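Local coordinates for protein esterase YbfF (Escherichia coli, PDB 3BF7) that probably hydrolyses ester and thioester bonds, as an alpha/beta hydrolase whose helical cap helps to form the substrate-binding crevice, at residues G24-L29 and D125-A130; V48-H53 and H88-K93; A147-H152 and Q160-S165; E156-F161 and G233-A238; H227-A232 and D242-A247. The protein carries 1 engineered substitution. One frame throughout, in Å; residues are numbered along the deposited sequence.

Contact 1: G24-L29 and D125-A130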
# COMPACT_ATOMS: atom_id res chain seq x y z
N GLY A 24 -1.01 2.10 1.28
CA GLY A 24 -1.43 1.49 2.53
C GLY A 24 -2.56 2.21 3.24
O GLY A 24 -3.13 3.17 2.72
N LEU A 25 -2.88 1.74 4.44
CA LEU A 25 -3.96 2.32 5.24
C LEU A 25 -3.82 3.82 5.43
O LEU A 25 -2.74 4.33 5.76
CB LEU A 25 -4.05 1.62 6.60
CG LEU A 25 -5.20 2.05 7.51
CD1 LEU A 25 -6.55 1.71 6.87
CD2 LEU A 25 -5.07 1.35 8.85
N PHE A 26 -4.93 4.53 5.22
CA PHE A 26 -5.03 5.98 5.34
C PHE A 26 -4.28 6.71 4.23
O PHE A 26 -4.16 7.94 4.25
CB PHE A 26 -4.54 6.48 6.71
CG PHE A 26 -5.38 6.02 7.87
CD1 PHE A 26 -6.75 6.28 7.91
CD2 PHE A 26 -4.80 5.33 8.93
CE1 PHE A 26 -7.53 5.86 8.99
CE2 PHE A 26 -5.57 4.91 10.02
CZ PHE A 26 -6.93 5.18 10.05
N GLY A 27 -3.78 5.96 3.25
CA GLY A 27 -3.07 6.58 2.14
C GLY A 27 -3.98 6.87 0.95
O GLY A 27 -5.21 6.78 1.05
N SER A 28 -3.35 7.21 -0.17
CA SER A 28 -4.05 7.53 -1.41
C SER A 28 -3.08 7.25 -2.55
O SER A 28 -1.89 7.01 -2.32
CB SER A 28 -4.48 8.99 -1.43
OG SER A 28 -3.34 9.83 -1.39
N LEU A 29 -3.57 7.33 -3.79
CA LEU A 29 -2.73 7.02 -4.94
C LEU A 29 -1.47 7.86 -5.10
O LEU A 29 -0.55 7.46 -5.81
CB LEU A 29 -3.57 7.05 -6.23
CG LEU A 29 -4.18 8.36 -6.73
CD1 LEU A 29 -3.12 9.24 -7.37
CD2 LEU A 29 -5.26 8.03 -7.75
N ASP A 125 -4.95 3.49 17.17
CA ASP A 125 -5.95 4.17 17.98
C ASP A 125 -5.73 5.66 18.14
O ASP A 125 -6.68 6.44 18.09
CB ASP A 125 -6.06 3.52 19.35
CG ASP A 125 -6.76 2.17 19.31
OD1 ASP A 125 -7.23 1.76 18.23
OD2 ASP A 125 -6.84 1.53 20.38
N GLU A 126 -4.48 6.08 18.33
CA GLU A 126 -4.19 7.50 18.49
C GLU A 126 -4.40 8.24 17.17
O GLU A 126 -4.81 9.40 17.16
CB GLU A 126 -2.77 7.67 19.03
CG GLU A 126 -2.61 7.01 20.39
CD GLU A 126 -1.18 6.96 20.85
OE1 GLU A 126 -0.70 7.96 21.42
OE2 GLU A 126 -0.53 5.91 20.64
N ILE A 127 -4.10 7.57 16.06
CA ILE A 127 -4.31 8.17 14.75
C ILE A 127 -5.82 8.36 14.54
O ILE A 127 -6.26 9.42 14.08
CB ILE A 127 -3.69 7.28 13.64
CG1 ILE A 127 -2.17 7.47 13.63
CG2 ILE A 127 -4.29 7.62 12.28
CD1 ILE A 127 -1.43 6.50 12.74
N PHE A 128 -6.63 7.36 14.88
CA PHE A 128 -8.08 7.49 14.75
C PHE A 128 -8.58 8.62 15.65
O PHE A 128 -9.46 9.38 15.27
CB PHE A 128 -8.78 6.18 15.15
CG PHE A 128 -8.94 5.20 14.01
CD1 PHE A 128 -9.85 5.44 12.98
CD2 PHE A 128 -8.21 4.01 14.00
CE1 PHE A 128 -10.03 4.51 11.96
CE2 PHE A 128 -8.39 3.07 12.98
CZ PHE A 128 -9.30 3.32 11.96
N ALA A 129 -8.00 8.73 16.85
CA ALA A 129 -8.40 9.79 17.78
C ALA A 129 -8.09 11.16 17.19
O ALA A 129 -8.89 12.10 17.32
CB ALA A 129 -7.68 9.61 19.11
N ALA A 130 -6.93 11.29 16.56
CA ALA A 130 -6.52 12.55 15.95
C ALA A 130 -7.44 12.90 14.79
O ALA A 130 -7.86 14.05 14.63
CB ALA A 130 -5.08 12.44 15.46
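Ile127 and Phe128, in the first turn of helix 125-136, meet the ring of Phe26, which sits in the loop that follows strand 19-22 in this alpha/beta hydrolase fold. In related enzymes the His-Gly loop at this place borders the oxyanion hole, and Phe26 probably links it to the helical cap. Asp125, also in the first turn, is joined through OD1 in a salt bridge to Arg122. Ile127 is the first residue to touch. With CG2 anti to the backbone N, this methyl drops beside the Phe26 ring and comes 3.8 Å from Phe26 CE2. Phe128 follows with its ring turned across that of Phe26. The pair is a T-shaped stack, with centroids 5.2 Å apart and planes at 74°, in which Phe26 offers its edge and Phe128 its face. The first torsion of Phe26 (chi1 -65°) leaves CG beside the backbone N and sends the ring out from the type II turn Gly24-Gly27, which is closed by Gly27 N to Gly24 O at 2.9 Å. Leu25 CG covers one face of the Phe26 ring, and Phe173 and Trp179 extend the aromatic group, the former against Phe26 and the latter against Phe128. The foremost atom is Phe26 CZ, 3.5 Å above the plane of the Phe128 ring, toward its rim, and 3.6 Å from Phe128 CZ.

Contact 2: V48-H53 and H88-K93. Engineered in segment 48-53: Val50 (natural residue Met).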
# COMPACT_ATOMS: atom_id res chain seq x y z
N VAL A 48 -3.40 3.35 -7.98
CA VAL A 48 -4.79 3.21 -7.56
C VAL A 48 -5.10 3.74 -6.18
O VAL A 48 -4.22 3.84 -5.31
CB VAL A 48 -5.23 1.71 -7.55
CG1 VAL A 48 -4.81 1.03 -8.83
CG2 VAL A 48 -4.65 0.99 -6.34
N ASP A 49 -6.37 4.10 -5.98
CA ASP A 49 -6.86 4.48 -4.67
C ASP A 49 -7.55 3.19 -4.23
O ASP A 49 -8.41 2.66 -4.94
CB ASP A 49 -7.92 5.59 -4.73
CG ASP A 49 -7.33 6.99 -4.65
OD1 ASP A 49 -6.27 7.17 -4.01
OD2 ASP A 49 -7.97 7.91 -5.20
N VAL A 50 -7.15 2.65 -3.08
CA VAL A 50 -7.79 1.45 -2.56
C VAL A 50 -9.22 1.83 -2.18
O VAL A 50 -9.51 2.99 -1.92
CB VAL A 50 -7.02 0.94 -1.32
CG1 VAL A 50 -7.77 -0.21 -0.66
CG2 VAL A 50 -5.62 0.49 -1.74
N ARG A 51 -10.13 0.85 -2.17
CA ARG A 51 -11.51 1.15 -1.79
C ARG A 51 -11.49 1.85 -0.43
O ARG A 51 -10.62 1.58 0.41
CB ARG A 51 -12.35 -0.13 -1.71
CG ARG A 51 -11.87 -1.17 -0.71
CD ARG A 51 -12.94 -2.22 -0.43
NE ARG A 51 -13.37 -2.90 -1.65
CZ ARG A 51 -14.49 -3.60 -1.77
NH1 ARG A 51 -15.31 -3.74 -0.74
NH2 ARG A 51 -14.79 -4.17 -2.94
N ASN A 52 -12.43 2.77 -0.25
CA ASN A 52 -12.55 3.53 0.99
C ASN A 52 -11.42 4.51 1.25
O ASN A 52 -11.28 5.03 2.36
CB ASN A 52 -12.71 2.58 2.18
CG ASN A 52 -14.02 1.81 2.13
OD1 ASN A 52 -14.04 0.58 2.25
ND2 ASN A 52 -15.12 2.53 1.94
N HIS A 53 -10.62 4.77 0.21
CA HIS A 53 -9.52 5.73 0.29
C HIS A 53 -9.56 6.66 -0.92
O HIS A 53 -10.16 6.32 -1.95
CB HIS A 53 -8.15 5.02 0.31
CG HIS A 53 -7.93 4.17 1.52
ND1 HIS A 53 -7.09 4.51 2.55
CD2 HIS A 53 -8.48 2.98 1.87
CE1 HIS A 53 -7.12 3.58 3.48
NE2 HIS A 53 -7.96 2.64 3.09
N HIS A 88 2.37 -1.19 -0.63
CA HIS A 88 2.88 -0.84 0.68
C HIS A 88 1.88 -1.21 1.77
O HIS A 88 0.71 -0.84 1.69
CB HIS A 88 3.16 0.66 0.78
CG HIS A 88 3.56 1.10 2.16
ND1 HIS A 88 2.84 2.02 2.89
CD2 HIS A 88 4.60 0.72 2.94
CE1 HIS A 88 3.41 2.19 4.06
NE2 HIS A 88 4.48 1.42 4.12
N SER A 89 2.35 -1.96 2.77
CA SER A 89 1.53 -2.34 3.91
C SER A 89 0.18 -2.93 3.50
O SER A 89 0.15 -3.97 2.86
CB SER A 89 1.36 -1.11 4.82
OG SER A 89 1.26 -1.49 6.18
N MET A 90 -0.94 -2.29 3.87
CA MET A 90 -2.25 -2.81 3.49
C MET A 90 -2.30 -3.11 1.98
O MET A 90 -2.86 -4.12 1.56
CB MET A 90 -3.35 -1.79 3.85
CG MET A 90 -4.75 -2.17 3.37
SD MET A 90 -5.93 -0.82 3.62
CE MET A 90 -5.44 0.28 2.28
N GLY A 91 -1.70 -2.22 1.19
CA GLY A 91 -1.66 -2.41 -0.25
C GLY A 91 -0.85 -3.64 -0.61
O GLY A 91 -1.14 -4.32 -1.59
N GLY A 92 0.20 -3.90 0.17
CA GLY A 92 1.02 -5.07 -0.05
C GLY A 92 0.22 -6.32 0.27
O GLY A 92 0.35 -7.34 -0.40
N LYS A 93 -0.62 -6.25 1.31
CA LYS A 93 -1.46 -7.40 1.65
C LYS A 93 -2.49 -7.64 0.53
O LYS A 93 -2.78 -8.78 0.20
CB LYS A 93 -2.15 -7.18 3.00
CG LYS A 93 -1.32 -7.69 4.18
CD LYS A 93 -2.00 -7.41 5.51
CE LYS A 93 -1.29 -8.12 6.66
NZ LYS A 93 -1.94 -7.80 7.97
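Met90 directly follows Ser89 in the strand-turn-helix of a probable nucleophile elbow, the Gly-x-Ser-x-Gly turn that in alpha/beta hydrolases carries the catalytic serine, and its side chain reaches the loop 48-53 through Val50 and His53. Ser89 is probably that serine, consistent with its position and strained backbone (phi 50°). The Met90 chain leaves the helix with CG anti to the backbone N, runs straight on to SD and then bends at chi3 (75°), which turns the methyl CE against both partners. CE meets Val50 tip to tip, 3.8 Å from Val50 CG1; Val50 is an engineered residue, a methionine in the natural protein. On the His53 side, CE stands 3.5 Å from His53 NE2, and the sulfur lies 4.9 Å from the ring centroid, at a slant. A type II turn from Val50 to His53, closed by His53 N to Val50 O at 3.0 Å, brings both partners onto the same methyl. Tyr64 also touches Met90, while Leu178 packs on His53. Across the imidazole, ND1 is weakly hydrogen-bonded to Gly27 O, which can only accept, so the proton probably rests on ND1. His53 NE2 is buried with no polar partner in the model, and its surroundings here are the apolar methyl and the sulfur of Met90, a setting that would probably disfavour a second proton.

Contact 3: A147-H152 and Q160-S165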
# COMPACT_ATOMS: atom_id res chain seq x y z
N ALA A 147 -2.44 21.38 13.64
CA ALA A 147 -2.34 21.86 15.01
C ALA A 147 -3.07 20.93 15.97
O ALA A 147 -2.60 20.66 17.08
CB ALA A 147 -2.91 23.28 15.11
N ILE A 148 -4.24 20.45 15.56
CA ILE A 148 -5.03 19.55 16.38
C ILE A 148 -4.38 18.17 16.47
O ILE A 148 -4.30 17.58 17.55
CB ILE A 148 -6.45 19.40 15.82
CG1 ILE A 148 -7.18 20.74 15.89
CG2 ILE A 148 -7.21 18.33 16.59
CD1 ILE A 148 -8.54 20.72 15.27
N MET A 149 -3.92 17.67 15.33
CA MET A 149 -3.31 16.35 15.30
C MET A 149 -2.03 16.25 16.12
O MET A 149 -1.72 15.19 16.66
CB MET A 149 -3.04 15.96 13.85
CG MET A 149 -4.32 15.91 13.04
SD MET A 149 -4.08 15.36 11.35
CE MET A 149 -4.12 13.57 11.57
N ARG A 150 -1.30 17.35 16.23
CA ARG A 150 -0.06 17.35 17.00
C ARG A 150 -0.35 17.17 18.49
O ARG A 150 0.56 16.92 19.28
CB ARG A 150 0.73 18.64 16.78
CG ARG A 150 1.20 18.83 15.35
CD ARG A 150 2.30 19.89 15.26
NE ARG A 150 2.72 20.10 13.88
CZ ARG A 150 2.12 20.93 13.03
NH1 ARG A 150 1.08 21.64 13.43
NH2 ARG A 150 2.57 21.03 11.79
N GLN A 151 -1.62 17.31 18.87
CA GLN A 151 -2.03 17.15 20.26
C GLN A 151 -2.24 15.67 20.57
O GLN A 151 -2.41 15.28 21.73
CB GLN A 151 -3.32 17.92 20.52
CG GLN A 151 -3.25 19.39 20.13
CD GLN A 151 -4.55 20.13 20.37
OE1 GLN A 151 -4.67 21.31 20.04
NE2 GLN A 151 -5.53 19.45 20.95
N HIS A 152 -2.23 14.85 19.52
CA HIS A 152 -2.43 13.41 19.65
C HIS A 152 -1.22 12.60 19.18
O HIS A 152 -0.94 11.53 19.71
CB HIS A 152 -3.63 12.95 18.81
CG HIS A 152 -4.95 13.42 19.33
ND1 HIS A 152 -5.42 14.70 19.13
CD2 HIS A 152 -5.90 12.77 20.04
CE1 HIS A 152 -6.61 14.82 19.70
NE2 HIS A 152 -6.92 13.67 20.26
N GLN A 160 1.69 14.65 8.43
CA GLN A 160 1.67 15.18 7.07
C GLN A 160 1.14 14.16 6.07
O GLN A 160 0.45 14.52 5.11
CB GLN A 160 3.06 15.68 6.67
CG GLN A 160 3.54 16.85 7.51
CD GLN A 160 2.62 18.06 7.42
OE1 GLN A 160 2.48 18.82 8.38
NE2 GLN A 160 2.00 18.25 6.26
N PHE A 161 1.47 12.89 6.28
CA PHE A 161 1.00 11.82 5.40
C PHE A 161 -0.53 11.78 5.46
O PHE A 161 -1.20 11.76 4.43
CB PHE A 161 1.59 10.49 5.86
CG PHE A 161 0.81 9.28 5.42
CD1 PHE A 161 0.72 8.94 4.07
CD2 PHE A 161 0.15 8.49 6.35
CE1 PHE A 161 -0.02 7.83 3.67
CE2 PHE A 161 -0.58 7.38 5.96
CZ PHE A 161 -0.67 7.05 4.61
N LEU A 162 -1.07 11.77 6.67
CA LEU A 162 -2.52 11.73 6.85
C LEU A 162 -3.20 12.95 6.23
O LEU A 162 -4.24 12.82 5.60
CB LEU A 162 -2.86 11.65 8.34
CG LEU A 162 -2.42 10.37 9.06
CD1 LEU A 162 -2.62 10.52 10.55
CD2 LEU A 162 -3.20 9.18 8.52
N LEU A 163 -2.59 14.11 6.41
CA LEU A 163 -3.15 15.35 5.88
C LEU A 163 -3.25 15.40 4.36
O LEU A 163 -3.98 16.23 3.82
CB LEU A 163 -2.37 16.55 6.41
CG LEU A 163 -2.60 16.82 7.90
CD1 LEU A 163 -1.69 17.95 8.37
CD2 LEU A 163 -4.06 17.19 8.14
N LYS A 164 -2.53 14.52 3.67
CA LYS A 164 -2.61 14.49 2.22
C LYS A 164 -4.05 14.13 1.85
O LYS A 164 -4.53 14.45 0.76
CB LYS A 164 -1.67 13.44 1.64
CG LYS A 164 -0.19 13.75 1.81
CD LYS A 164 0.21 14.97 1.00
CE LYS A 164 1.72 15.19 1.05
NZ LYS A 164 2.14 16.30 0.15
N SER A 165 -4.75 13.48 2.78
CA SER A 165 -6.13 13.07 2.57
C SER A 165 -7.15 14.02 3.20
O SER A 165 -8.33 13.71 3.28
CB SER A 165 -6.35 11.65 3.11
OG SER A 165 -5.72 10.70 2.28
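Arg150 and Gln160 put the flat groups at the outer margin of the contact, where the ends of the two side chains come near each other with planes 38° apart. The polar partner of the guanidinium is Glu156, whose OE1 pairs with Arg150 NH2 in a salt bridge. A third flat group, the His152 imidazole, has Ile148 O at its edge and in its plane; the weak hydrogen bond from His152 ND1 spans 3.5 Å but is nearly straight at 164°. Beneath this polar margin the contact rests on Met149, which reaches across to Leu162 and Leu163 in the helical hairpin formed by helices 142-149 and 156-163. Its chain is extended through CG and turns at chi3 (84°), so that SD and CE serve different leucines. The Met149 and Leu163 side chains run past each other in opposite directions, with Met149 SD 3.7 Å from Leu163 CD2. The methyl crosses Leu162 at a slant, with Met149 CE 3.5 Å from Leu162 CD1 and 4.0 Å from Leu162 CB. Both leucines have CG beside the backbone N, which leans their branches toward the thioether. Within the hairpin Leu163 also lies against Ala145 and Ala146, while Met149 touches Val134 of helix 125-136. Helices 125-136, 142-149 and 156-163, probably part of the helical cap, thus pack together, and Leu162 reaches the loop after strand 19-22 through Phe26.

Contact 4: E156-F161 and G233-A238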
# COMPACT_ATOMS: atom_id res chain seq x y z
N GLU A 156 5.68 13.98 13.12
CA GLU A 156 5.28 14.95 12.09
C GLU A 156 5.09 14.31 10.72
O GLU A 156 4.20 14.70 9.97
CB GLU A 156 6.31 16.08 12.01
CG GLU A 156 5.91 17.21 11.08
CD GLU A 156 4.70 17.99 11.58
OE1 GLU A 156 4.12 18.76 10.79
OE2 GLU A 156 4.34 17.84 12.77
N GLY A 157 5.93 13.33 10.39
CA GLY A 157 5.81 12.67 9.10
C GLY A 157 4.47 11.97 8.94
O GLY A 157 3.87 12.01 7.86
N VAL A 158 4.01 11.33 10.00
CA VAL A 158 2.73 10.63 9.97
C VAL A 158 1.60 11.65 9.82
O VAL A 158 0.67 11.44 9.04
CB VAL A 158 2.52 9.81 11.26
CG1 VAL A 158 1.13 9.18 11.25
CG2 VAL A 158 3.58 8.72 11.36
N ILE A 159 1.70 12.75 10.55
CA ILE A 159 0.69 13.79 10.48
C ILE A 159 0.56 14.33 9.05
O ILE A 159 -0.54 14.44 8.52
CB ILE A 159 1.01 14.95 11.44
CG1 ILE A 159 0.87 14.46 12.89
CG2 ILE A 159 0.09 16.13 11.18
CD1 ILE A 159 1.30 15.48 13.93
N GLN A 160 1.69 14.65 8.43
CA GLN A 160 1.67 15.18 7.07
C GLN A 160 1.14 14.16 6.07
O GLN A 160 0.45 14.52 5.11
CB GLN A 160 3.06 15.68 6.67
CG GLN A 160 3.54 16.85 7.51
CD GLN A 160 2.62 18.06 7.42
OE1 GLN A 160 2.48 18.82 8.38
NE2 GLN A 160 2.00 18.25 6.26
N PHE A 161 1.47 12.89 6.28
CA PHE A 161 1.00 11.82 5.40
C PHE A 161 -0.53 11.78 5.46
O PHE A 161 -1.20 11.76 4.43
CB PHE A 161 1.59 10.49 5.86
CG PHE A 161 0.81 9.28 5.42
CD1 PHE A 161 0.72 8.94 4.07
CD2 PHE A 161 0.15 8.49 6.35
CE1 PHE A 161 -0.02 7.83 3.67
CE2 PHE A 161 -0.58 7.38 5.96
CZ PHE A 161 -0.67 7.05 4.61
N GLY A 233 11.90 3.52 8.60
CA GLY A 233 10.70 3.13 9.31
C GLY A 233 9.70 2.47 8.37
O GLY A 233 10.05 2.01 7.28
N HIS A 234 8.44 2.45 8.79
CA HIS A 234 7.37 1.81 8.03
C HIS A 234 7.11 2.36 6.63
O HIS A 234 6.83 1.60 5.71
CB HIS A 234 6.09 1.83 8.86
CG HIS A 234 4.94 1.12 8.22
ND1 HIS A 234 5.02 -0.18 7.77
CD2 HIS A 234 3.67 1.53 7.97
CE1 HIS A 234 3.85 -0.55 7.29
NE2 HIS A 234 3.01 0.47 7.40
N TRP A 235 7.18 3.68 6.46
CA TRP A 235 6.97 4.26 5.13
C TRP A 235 8.35 4.36 4.47
O TRP A 235 8.87 5.44 4.22
CB TRP A 235 6.29 5.63 5.24
CG TRP A 235 4.81 5.54 5.58
CD1 TRP A 235 3.77 5.54 4.70
CD2 TRP A 235 4.24 5.39 6.89
NE1 TRP A 235 2.58 5.41 5.38
CE2 TRP A 235 2.84 5.32 6.72
CE3 TRP A 235 4.77 5.32 8.18
CZ2 TRP A 235 1.96 5.18 7.81
CZ3 TRP A 235 3.90 5.18 9.26
CH2 TRP A 235 2.51 5.11 9.06
N VAL A 236 8.92 3.19 4.21
CA VAL A 236 10.26 3.07 3.63
C VAL A 236 10.49 3.91 2.38
O VAL A 236 11.52 4.56 2.24
CB VAL A 236 10.59 1.60 3.28
CG1 VAL A 236 12.09 1.44 3.05
CG2 VAL A 236 10.12 0.67 4.39
N HIS A 237 9.52 3.89 1.47
CA HIS A 237 9.62 4.63 0.23
C HIS A 237 9.64 6.14 0.44
O HIS A 237 10.17 6.88 -0.39
CB HIS A 237 8.46 4.27 -0.69
CG HIS A 237 7.12 4.40 -0.04
ND1 HIS A 237 6.71 3.58 0.99
CD2 HIS A 237 6.11 5.29 -0.24
CE1 HIS A 237 5.51 3.96 1.40
NE2 HIS A 237 5.13 4.99 0.67
N ALA A 238 9.05 6.59 1.54
CA ALA A 238 9.02 8.02 1.84
C ALA A 238 10.35 8.50 2.41
O ALA A 238 10.76 9.64 2.18
CB ALA A 238 7.89 8.32 2.82
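The side chains of Phe161 and Trp235 run across each other at about a right angle, joining helix 156-163, probably part of the helical cap, to the loop that carries the probable triad histidine, His234, in this alpha/beta hydrolase fold. The edge of the indole points at the face of the phenyl ring: the centroids of Phe161 and of the five-membered ring of Trp235 are 4.6 Å apart and the planes are inclined at 52°. Trp235 NE1 stands 3.7 Å above the Phe161 plane, over the ring centre. On the same side the six-membered part comes down, with Trp235 CZ2 3.8 Å from Phe161 CE2. CG of Phe161, anti to the backbone N (chi1 158°), carries the ring toward the indole, and chi2 (67°) sets its face. A leucine in place of Phe161 would probably leave the NE1 edge without the flat surface it now faces and set the indole freer to turn. Trp235 is the centre of an inverse gamma turn and stands at the N-cap of helix 236-239. One indole face is covered by His234 CD2 toward the rim, and the ring also meets that of His88, so the contact lies beside the supposed catalytic histidine, whose ND1 is hydrogen-bonded to Asp113 OD1. One turn earlier on helix 156-163, Val158 crosses the far end of the indole, with Val158 CG2 4.1 Å from Trp235 CZ3.

Contact 5: H227-A232 and D242-A247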
# COMPACT_ATOMS: atom_id res chain seq x y z
N HIS A 227 14.94 -7.52 1.21
CA HIS A 227 15.96 -6.50 1.08
C HIS A 227 15.64 -5.44 2.12
O HIS A 227 14.83 -4.54 1.89
CB HIS A 227 15.93 -5.88 -0.31
CG HIS A 227 17.08 -4.96 -0.59
ND1 HIS A 227 17.41 -3.91 0.25
CD2 HIS A 227 17.99 -4.95 -1.59
CE1 HIS A 227 18.47 -3.30 -0.23
NE2 HIS A 227 18.84 -3.90 -1.34
N VAL A 228 16.28 -5.55 3.28
CA VAL A 228 16.05 -4.62 4.37
C VAL A 228 16.76 -3.29 4.14
O VAL A 228 17.95 -3.26 3.82
CB VAL A 228 16.52 -5.22 5.71
CG1 VAL A 228 16.29 -4.22 6.83
CG2 VAL A 228 15.77 -6.51 5.99
N ILE A 229 16.02 -2.20 4.31
CA ILE A 229 16.58 -0.87 4.13
C ILE A 229 16.95 -0.33 5.51
O ILE A 229 16.08 0.00 6.32
CB ILE A 229 15.56 0.08 3.46
CG1 ILE A 229 15.07 -0.53 2.14
CG2 ILE A 229 16.20 1.44 3.22
CD1 ILE A 229 16.17 -0.82 1.13
N ALA A 230 18.25 -0.26 5.78
CA ALA A 230 18.74 0.21 7.07
C ALA A 230 18.30 1.64 7.38
O ALA A 230 18.24 2.49 6.50
CB ALA A 230 20.26 0.11 7.12
N GLY A 231 18.00 1.89 8.65
CA GLY A 231 17.60 3.22 9.08
C GLY A 231 16.29 3.74 8.53
O GLY A 231 16.09 4.95 8.44
N ALA A 232 15.39 2.83 8.18
CA ALA A 232 14.10 3.25 7.64
C ALA A 232 12.93 2.69 8.44
O ALA A 232 12.96 1.55 8.90
CB ALA A 232 13.98 2.82 6.18
N ASP A 242 15.33 6.14 -2.98
CA ASP A 242 16.41 5.66 -3.83
C ASP A 242 16.78 4.22 -3.51
O ASP A 242 16.91 3.39 -4.41
CB ASP A 242 17.65 6.56 -3.69
CG ASP A 242 18.18 6.60 -2.27
OD1 ASP A 242 17.40 6.87 -1.33
OD2 ASP A 242 19.39 6.35 -2.08
N ALA A 243 16.93 3.91 -2.23
CA ALA A 243 17.27 2.55 -1.81
C ALA A 243 16.15 1.59 -2.20
O ALA A 243 16.41 0.46 -2.61
CB ALA A 243 17.51 2.51 -0.31
N VAL A 244 14.91 2.03 -2.05
CA VAL A 244 13.78 1.18 -2.40
C VAL A 244 13.78 0.92 -3.91
O VAL A 244 13.59 -0.22 -4.34
CB VAL A 244 12.44 1.84 -1.98
CG1 VAL A 244 11.26 1.05 -2.53
CG2 VAL A 244 12.36 1.90 -0.47
N LEU A 245 14.02 1.96 -4.70
CA LEU A 245 14.05 1.80 -6.15
C LEU A 245 15.21 0.92 -6.62
O LEU A 245 15.06 0.16 -7.57
CB LEU A 245 14.10 3.17 -6.83
CG LEU A 245 12.76 3.91 -6.85
CD1 LEU A 245 12.98 5.37 -7.21
CD2 LEU A 245 11.81 3.24 -7.83
N ARG A 246 16.36 1.01 -5.95
CA ARG A 246 17.48 0.16 -6.34
C ARG A 246 17.09 -1.30 -6.13
O ARG A 246 17.39 -2.16 -6.97
CB ARG A 246 18.73 0.49 -5.51
CG ARG A 246 19.37 1.83 -5.84
CD ARG A 246 20.83 1.88 -5.38
NE ARG A 246 20.97 1.74 -3.93
CZ ARG A 246 20.82 2.73 -3.06
NH1 ARG A 246 20.53 3.96 -3.47
NH2 ARG A 246 20.95 2.49 -1.76
N ALA A 247 16.42 -1.59 -5.02
CA ALA A 247 15.99 -2.95 -4.73
C ALA A 247 14.94 -3.41 -5.73
O ALA A 247 15.00 -4.53 -6.24
CB ALA A 247 15.43 -3.03 -3.31
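Ile229 and His227, in the loop after strand 224-226, the edge strand of the alpha/beta hydrolase sheet, pack against Ala243, Val244 and Ala247 on helix 241-253. From CB, Ile229 divides. CG2, anti to the backbone N, meets Ala243 CB at 3.9 Å. The other branch passes through CG1, which faces Val244 CG2 at a loose 4.5 Å, and ends in CD1, 3.9 Å from Ala243 CB and 4.0 Å from Ala243 O. Both branches thus rest against the alanine methyl, while Ile201 and Val236 add further apolar cover to Ile229. One turn along the helix, the methyl of Ala247 lies over the face of the His227 imidazole in a CH-pi contact, with CB 3.8 Å from the ring centroid and 20° off its normal. A serine at His227 would probably leave the Ala247 methyl without the ring that now covers it and open a gap between the loop and helix 241-253. Within the helix, a salt bridge joins residues one turn apart: Arg246 NH1 gives its hydrogen to Asp242 OD2 at 3.0 Å, coming from above the carboxylate plane.

In the fold
From the N terminus, contact 1 closes the longest way round in the first half of the chain, from the loop after strand 19-22 to helix 125-136. Contact 2 lies wholly within that span and ties the loop after strand 45-48 to the probable nucleophile elbow. Contact 3 follows in series and closes a short helical hairpin. Contact 4 starts on the helix where contact 3 ends, sharing Gln160 and Phe161, and carries the chain back to the loop of the probable triad histidine. Contact 5 crosses contact 4: residues 227-232 lie between its two segments, and 242-247 beyond both. Contacts 1 and 4 join the probable cap helices to the core; contact 5 anchors the C-terminal helix.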